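Local coordinates for clostripain-related protein (Bacteroides thetaiotaomicron, PDB 6N9J), which is a secreted cysteine protease of the C11 (clostripain) family and probably cuts peptide bonds in the manner of other clan CD peptidases, at residues N286-M291 and I348-N353; K358-R361 and E365-S368. All blocks are in the same frame, centred on the assembly; numbering follows the deposited sequence.

Contact 1: residues N286-M291 and I348-N353; sequences NYHDLM and ILRENN
One water joins His288 to Ile348 and Arg350, and its oxygen is gripped by four groups. It accepts from the backbone N of Ile348 at 2.6 Å and, more loosely, from Arg350 NH1 at 3.3 Å. It donates a hydrogen bond to the carbonyl O of Asn286 over 3.2 Å. The fourth partner is His288 ND1, 2.8 Å from the water oxygen, which lies in the plane of the imidazole. Two backbone groups and two side chains thus share one solvent molecule, an example of how a water can join segments whose direct contacts are through carbon atoms.

Around this hub the histidine is approached on a face and at an edge. With CG anti to its carbonyl carbon (chi1 -68°), His288 holds its ring against the Ile348 side chain. The CD1 methyl, at the tip of an extended isoleucine branch, lies over one face, 3.6 Å from His288 CG, and makes a CH-pi contact 3.9 Å from the ring centroid. At the ring edge, Arg350 NH2 comes to 3.1 Å from His288 CE1. The arginine chain runs extended from CG to NE before turning; each flat group meets the other at an edge, near its plane, with the planes 38° apart. Water and methyl together are likely to restrict rotation of the imidazole.

His288 also belongs to a small antiparallel ladder, in which strand 288-289 pairs with strand 345-346 through backbone bonds between His288 and Thr346. The chain then enters helix 290-297, whose N-cap is Asp289. The loop carrying Ile348 and Arg350 leads into helix 355-363, where Glu357 accepts from Arg350 N and Gln356 bonds Asn286 OD1.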
loop_
_atom_site.group_PDB
_atom_site.type_symbol
_atom_site.label_atom_id
_atom_site.label_comp_id
_atom_site.label_asym_id
_atom_site.label_seq_id
_atom_site.Cartn_x
_atom_site.Cartn_y
_atom_site.Cartn_z
ATOM N N ASN A 286 0.115 -17.000 3.316
ATOM C CA ASN A 286 0.893 -16.574 2.163
ATOM C C ASN A 286 2.000 -15.592 2.529
ATOM O O ASN A 286 2.961 -15.438 1.768
ATOM C CB ASN A 286 -0.022 -15.923 1.121
ATOM C CG ASN A 286 -0.849 -16.938 0.354
ATOM O OD1 ASN A 286 -0.431 -18.067 0.175
ATOM N ND2 ASN A 286 -2.021 -16.524 -0.121
ATOM N N TYR A 287 1.864 -14.943 3.690
ATOM C CA TYR A 287 2.727 -13.819 4.065
ATOM C C TYR A 287 3.510 -14.010 5.362
ATOM O O TYR A 287 2.924 -14.125 6.434
ATOM C CB TYR A 287 1.890 -12.539 4.197
ATOM C CG TYR A 287 1.145 -12.157 2.951
ATOM C CD1 TYR A 287 1.771 -11.439 1.947
ATOM C CD2 TYR A 287 -0.181 -12.524 2.771
ATOM C CE1 TYR A 287 1.094 -11.086 0.801
ATOM C CE2 TYR A 287 -0.862 -12.182 1.631
ATOM C CZ TYR A 287 -0.219 -11.457 0.650
ATOM O OH TYR A 287 -0.889 -11.096 -0.491
ATOM N N HIS A 288 4.836 -13.987 5.260
ATOM C CA HIS A 288 5.713 -14.108 6.420
ATOM C C HIS A 288 6.696 -12.954 6.504
ATOM O O HIS A 288 7.037 -12.354 5.491
ATOM C CB HIS A 288 6.481 -15.436 6.375
ATOM C CG HIS A 288 5.608 -16.633 6.566
ATOM N ND1 HIS A 288 5.016 -17.298 5.514
ATOM C CD2 HIS A 288 5.195 -17.259 7.690
ATOM C CE1 HIS A 288 4.286 -18.295 5.983
ATOM N NE2 HIS A 288 4.382 -18.297 7.302
ATOM N N ASP A 289 7.177 -12.664 7.709
ATOM C CA ASP A 289 8.141 -11.591 7.870
ATOM C C ASP A 289 9.484 -11.931 7.212
ATOM O O ASP A 289 10.123 -12.944 7.533
ATOM C CB ASP A 289 8.335 -11.264 9.349
ATOM C CG ASP A 289 9.204 -10.034 9.558
ATOM O OD1 ASP A 289 8.710 -8.882 9.373
ATOM O OD2 ASP A 289 10.382 -10.229 9.908
ATOM N N LEU A 290 9.907 -11.057 6.297
ATOM C CA LEU A 290 11.130 -11.260 5.523
ATOM C C LEU A 290 12.385 -11.409 6.389
ATOM O O LEU A 290 13.218 -12.278 6.121
ATOM C CB LEU A 290 11.324 -10.110 4.529
ATOM C CG LEU A 290 12.612 -10.157 3.703
ATOM C CD1 LEU A 290 12.606 -11.346 2.755
ATOM C CD2 LEU A 290 12.805 -8.876 2.938
ATOM N N MET A 291 12.531 -10.572 7.418
ATOM C CA MET A 291 13.692 -10.698 8.305
ATOM C C MET A 291 13.637 -12.016 9.070
ATOM O O MET A 291 14.666 -12.656 9.294
ATOM C CB MET A 291 13.787 -9.523 9.289
ATOM C CG MET A 291 14.978 -9.645 10.281
ATOM S SD MET A 291 16.617 -9.665 9.510
ATOM C CE MET A 291 16.913 -7.916 9.285
ATOM N N ILE A 348 7.272 -17.561 1.135
ATOM C CA ILE A 348 8.213 -18.656 1.366
ATOM C C ILE A 348 7.895 -19.814 0.430
ATOM O O ILE A 348 6.887 -20.500 0.617
ATOM C CB ILE A 348 8.164 -19.135 2.820
ATOM C CG1 ILE A 348 8.648 -18.027 3.763
ATOM C CG2 ILE A 348 8.967 -20.413 2.988
ATOM C CD1 ILE A 348 8.461 -18.350 5.239
ATOM N N LEU A 349 8.731 -20.017 -0.587
ATOM C CA LEU A 349 8.510 -21.096 -1.552
ATOM C C LEU A 349 8.371 -22.430 -0.839
ATOM O O LEU A 349 9.223 -22.812 -0.042
ATOM C CB LEU A 349 9.648 -21.164 -2.571
ATOM C CG LEU A 349 9.703 -19.989 -3.556
ATOM C CD1 LEU A 349 11.055 -19.929 -4.254
ATOM C CD2 LEU A 349 8.575 -20.092 -4.573
ATOM N N ARG A 350 7.281 -23.130 -1.117
ATOM C CA ARG A 350 7.022 -24.391 -0.453
ATOM C C ARG A 350 7.188 -25.571 -1.403
ATOM O O ARG A 350 6.991 -26.720 -1.005
ATOM C CB ARG A 350 5.623 -24.382 0.152
ATOM C CG ARG A 350 5.429 -23.330 1.239
ATOM C CD ARG A 350 3.954 -23.049 1.403
ATOM N NE ARG A 350 3.620 -22.332 2.630
ATOM C CZ ARG A 350 3.725 -21.016 2.778
ATOM N NH1 ARG A 350 4.198 -20.270 1.790
ATOM N NH2 ARG A 350 3.377 -20.450 3.924
ATOM N N GLU A 351 7.551 -25.277 -2.650
ATOM C CA GLU A 351 7.829 -26.304 -3.657
ATOM C C GLU A 351 6.677 -27.291 -3.830
ATOM O O GLU A 351 6.849 -28.492 -3.627
ATOM C CB GLU A 351 9.103 -27.072 -3.290
ATOM C CG GLU A 351 10.381 -26.241 -3.301
ATOM C CD GLU A 351 10.923 -26.011 -4.699
ATOM O OE1 GLU A 351 10.319 -26.513 -5.674
ATOM O OE2 GLU A 351 11.962 -25.324 -4.824
ATOM N N ASN A 352 5.506 -26.789 -4.205
ATOM C CA ASN A 352 4.314 -27.632 -4.220
ATOM C C ASN A 352 3.642 -27.731 -5.585
ATOM O O ASN A 352 2.535 -28.262 -5.694
ATOM C CB ASN A 352 3.307 -27.118 -3.192
ATOM C CG ASN A 352 3.015 -25.637 -3.353
ATOM O OD1 ASN A 352 3.404 -25.018 -4.345
ATOM N ND2 ASN A 352 2.320 -25.061 -2.377
ATOM N N ASN A 353 4.317 -27.207 -6.606
ATOM C CA ASN A 353 3.827 -27.188 -7.989
ATOM C C ASN A 353 2.527 -26.398 -8.188
ATOM O O ASN A 353 1.921 -26.458 -9.256
ATOM C CB ASN A 353 3.638 -28.622 -8.511
ATOM C CG ASN A 353 4.449 -28.902 -9.770
ATOM O OD1 ASN A 353 4.745 -27.995 -10.551
ATOM N ND2 ASN A 353 4.808 -30.166 -9.971
HETATM O O HOH W 1 5.270 -17.334 2.767
#

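Contact 2: residues K358-R361 and E365-S368; sequences KYYR and EWYS
At the tight helix-helix junction near the C-terminal end of the modelled chain, Tyr367 of helix 365-369 folds back onto Arg361 of helix 355-363. Its CG is anti to the backbone N (chi1 176°), which carries the ring across the junction and lays one face over the arginine. Arg361 CA makes a CH-pi contact there, 3.8 Å from the Tyr367 ring centroid and displaced toward the rim. CB and CG continue over the same ring, with Arg361 CG 3.6 Å from Tyr367 CZ. The guanidinium plane stands at 73° to the ring, and its NH2 has Glu351 as a partner.

Helix 355-363 is followed almost at once by helix 365-369, and the side chains of Tyr360, Arg361 and Tyr367 pack across the junction. Tyr360 meets Tyr367 through an edge atom: Tyr360 CE1 lies 3.8 Å from Tyr367 CD1. The two rings form an oblique aromatic pair, inclined at 77° with centroids 5.9 Å apart. Beyond it, Tyr360 OH reaches the in-plane edge of the indole, 3.6 Å from Trp366 CD1, and is hydrogen-bonded to Glu167 of helix 166-171. Shortening Tyr360 to an alanine is likely to open a gap beside Tyr367 and the indole edge and to deprive the Glu167 carboxylate of this hydroxyl.

The Trp366 indole packs against helices 166-171 and 248-259, meeting Tyr170 edge-to-face and touching Ala252 and Thr255. Within the second helix, Ser368 OG donates to the carbonyl O of Glu365 at 3.1 Å, the side chain bending back one turn to a donor position tilted from the carbonyl plane.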
loop_
_atom_site.group_PDB
_atom_site.type_symbol
_atom_site.label_atom_id
_atom_site.label_comp_id
_atom_site.label_asym_id
_atom_site.label_seq_id
_atom_site.Cartn_x
_atom_site.Cartn_y
_atom_site.Cartn_z
ATOM N N LYS A 358 4.199 -21.321 -9.624
ATOM C CA LYS A 358 4.605 -21.297 -11.023
ATOM C C LYS A 358 4.611 -19.861 -11.542
ATOM O O LYS A 358 5.510 -19.461 -12.287
ATOM C CB LYS A 358 3.679 -22.171 -11.879
ATOM N N TYR A 359 3.609 -19.090 -11.134
ATOM C CA TYR A 359 3.549 -17.671 -11.470
ATOM C C TYR A 359 4.709 -16.924 -10.808
ATOM O O TYR A 359 5.382 -16.117 -11.446
ATOM C CB TYR A 359 2.202 -17.068 -11.047
ATOM C CG TYR A 359 2.081 -15.580 -11.315
ATOM C CD1 TYR A 359 2.451 -14.648 -10.353
ATOM C CD2 TYR A 359 1.597 -15.111 -12.531
ATOM C CE1 TYR A 359 2.358 -13.283 -10.599
ATOM C CE2 TYR A 359 1.493 -13.754 -12.787
ATOM C CZ TYR A 359 1.874 -12.846 -11.820
ATOM O OH TYR A 359 1.765 -11.504 -12.074
ATOM N N TYR A 360 4.938 -17.197 -9.527
ATOM C CA TYR A 360 6.024 -16.556 -8.787
ATOM C C TYR A 360 7.366 -16.716 -9.480
ATOM O O TYR A 360 8.108 -15.752 -9.648
ATOM C CB TYR A 360 6.116 -17.134 -7.378
ATOM C CG TYR A 360 7.015 -16.380 -6.414
ATOM C CD1 TYR A 360 8.350 -16.731 -6.254
ATOM C CD2 TYR A 360 6.516 -15.344 -5.629
ATOM C CE1 TYR A 360 9.165 -16.059 -5.348
ATOM C CE2 TYR A 360 7.324 -14.677 -4.721
ATOM C CZ TYR A 360 8.648 -15.039 -4.589
ATOM O OH TYR A 360 9.459 -14.378 -3.691
ATOM N N ARG A 361 7.662 -17.949 -9.879
ATOM C CA ARG A 361 8.960 -18.298 -10.439
ATOM C C ARG A 361 9.150 -17.748 -11.842
ATOM O O ARG A 361 10.242 -17.801 -12.397
ATOM C CB ARG A 361 9.133 -19.818 -10.459
ATOM C CG ARG A 361 9.109 -20.453 -9.081
ATOM C CD ARG A 361 9.274 -21.974 -9.148
ATOM N NE ARG A 361 9.451 -22.544 -7.814
ATOM C CZ ARG A 361 10.633 -22.848 -7.282
ATOM N NH1 ARG A 361 11.748 -22.650 -7.974
ATOM N NH2 ARG A 361 10.700 -23.353 -6.057
ATOM N N GLU A 365 9.936 -10.646 -10.360
ATOM C CA GLU A 365 11.344 -10.344 -10.616
ATOM C C GLU A 365 12.220 -10.635 -9.409
ATOM O O GLU A 365 13.401 -10.961 -9.556
ATOM C CB GLU A 365 11.514 -8.878 -11.034
ATOM N N TRP A 366 11.631 -10.531 -8.221
ATOM C CA TRP A 366 12.368 -10.715 -6.974
ATOM C C TRP A 366 12.977 -12.116 -6.875
ATOM O O TRP A 366 14.055 -12.297 -6.310
ATOM C CB TRP A 366 11.453 -10.444 -5.775
ATOM C CG TRP A 366 12.118 -10.700 -4.453
ATOM C CD1 TRP A 366 11.874 -11.739 -3.604
ATOM C CD2 TRP A 366 13.146 -9.908 -3.833
ATOM N NE1 TRP A 366 12.678 -11.643 -2.492
ATOM C CE2 TRP A 366 13.468 -10.528 -2.607
ATOM C CE3 TRP A 366 13.817 -8.734 -4.190
ATOM C CZ2 TRP A 366 14.438 -10.016 -1.738
ATOM C CZ3 TRP A 366 14.780 -8.221 -3.324
ATOM C CH2 TRP A 366 15.080 -8.861 -2.114
ATOM N N TYR A 367 12.274 -13.094 -7.437
ATOM C CA TYR A 367 12.712 -14.487 -7.469
ATOM C C TYR A 367 14.083 -14.672 -8.121
ATOM O O TYR A 367 14.964 -15.331 -7.570
ATOM C CB TYR A 367 11.657 -15.312 -8.204
ATOM C CG TYR A 367 11.981 -16.767 -8.409
ATOM C CD1 TYR A 367 11.918 -17.670 -7.356
ATOM C CD2 TYR A 367 12.297 -17.250 -9.671
ATOM C CE1 TYR A 367 12.196 -19.014 -7.548
ATOM C CE2 TYR A 367 12.569 -18.589 -9.874
ATOM C CZ TYR A 367 12.517 -19.464 -8.809
ATOM O OH TYR A 367 12.786 -20.791 -9.008
ATOM N N SER A 368 14.259 -14.092 -9.298
ATOM C CA SER A 368 15.542 -14.145 -9.982
ATOM C C SER A 368 16.530 -13.080 -9.474
ATOM O O SER A 368 17.741 -13.291 -9.503
ATOM C CB SER A 368 15.331 -13.996 -11.487
ATOM O OG SER A 368 14.571 -12.834 -11.772
#

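The two contacts lie in series along the chain, with centres about 12 Å apart, and both are only partly buried. Contact 1 ties a strand-to-helix corner to a loop through water-mediated polar bonds, and its arginine side is exposed. Contact 2 joins two successive helices through aromatic and aliphatic packing, with Tyr360 and Trp366 buried against neighbouring helices. Helix 355-363 connects them: loop 348-353 runs into it, and contact 2 uses it. Leu349 of that loop packs on both Tyr360 and Tyr367, and Glu351 OE2 forms a salt bridge with Arg361 NH2 at 2.6 Å, although Glu351 is poorly ordered.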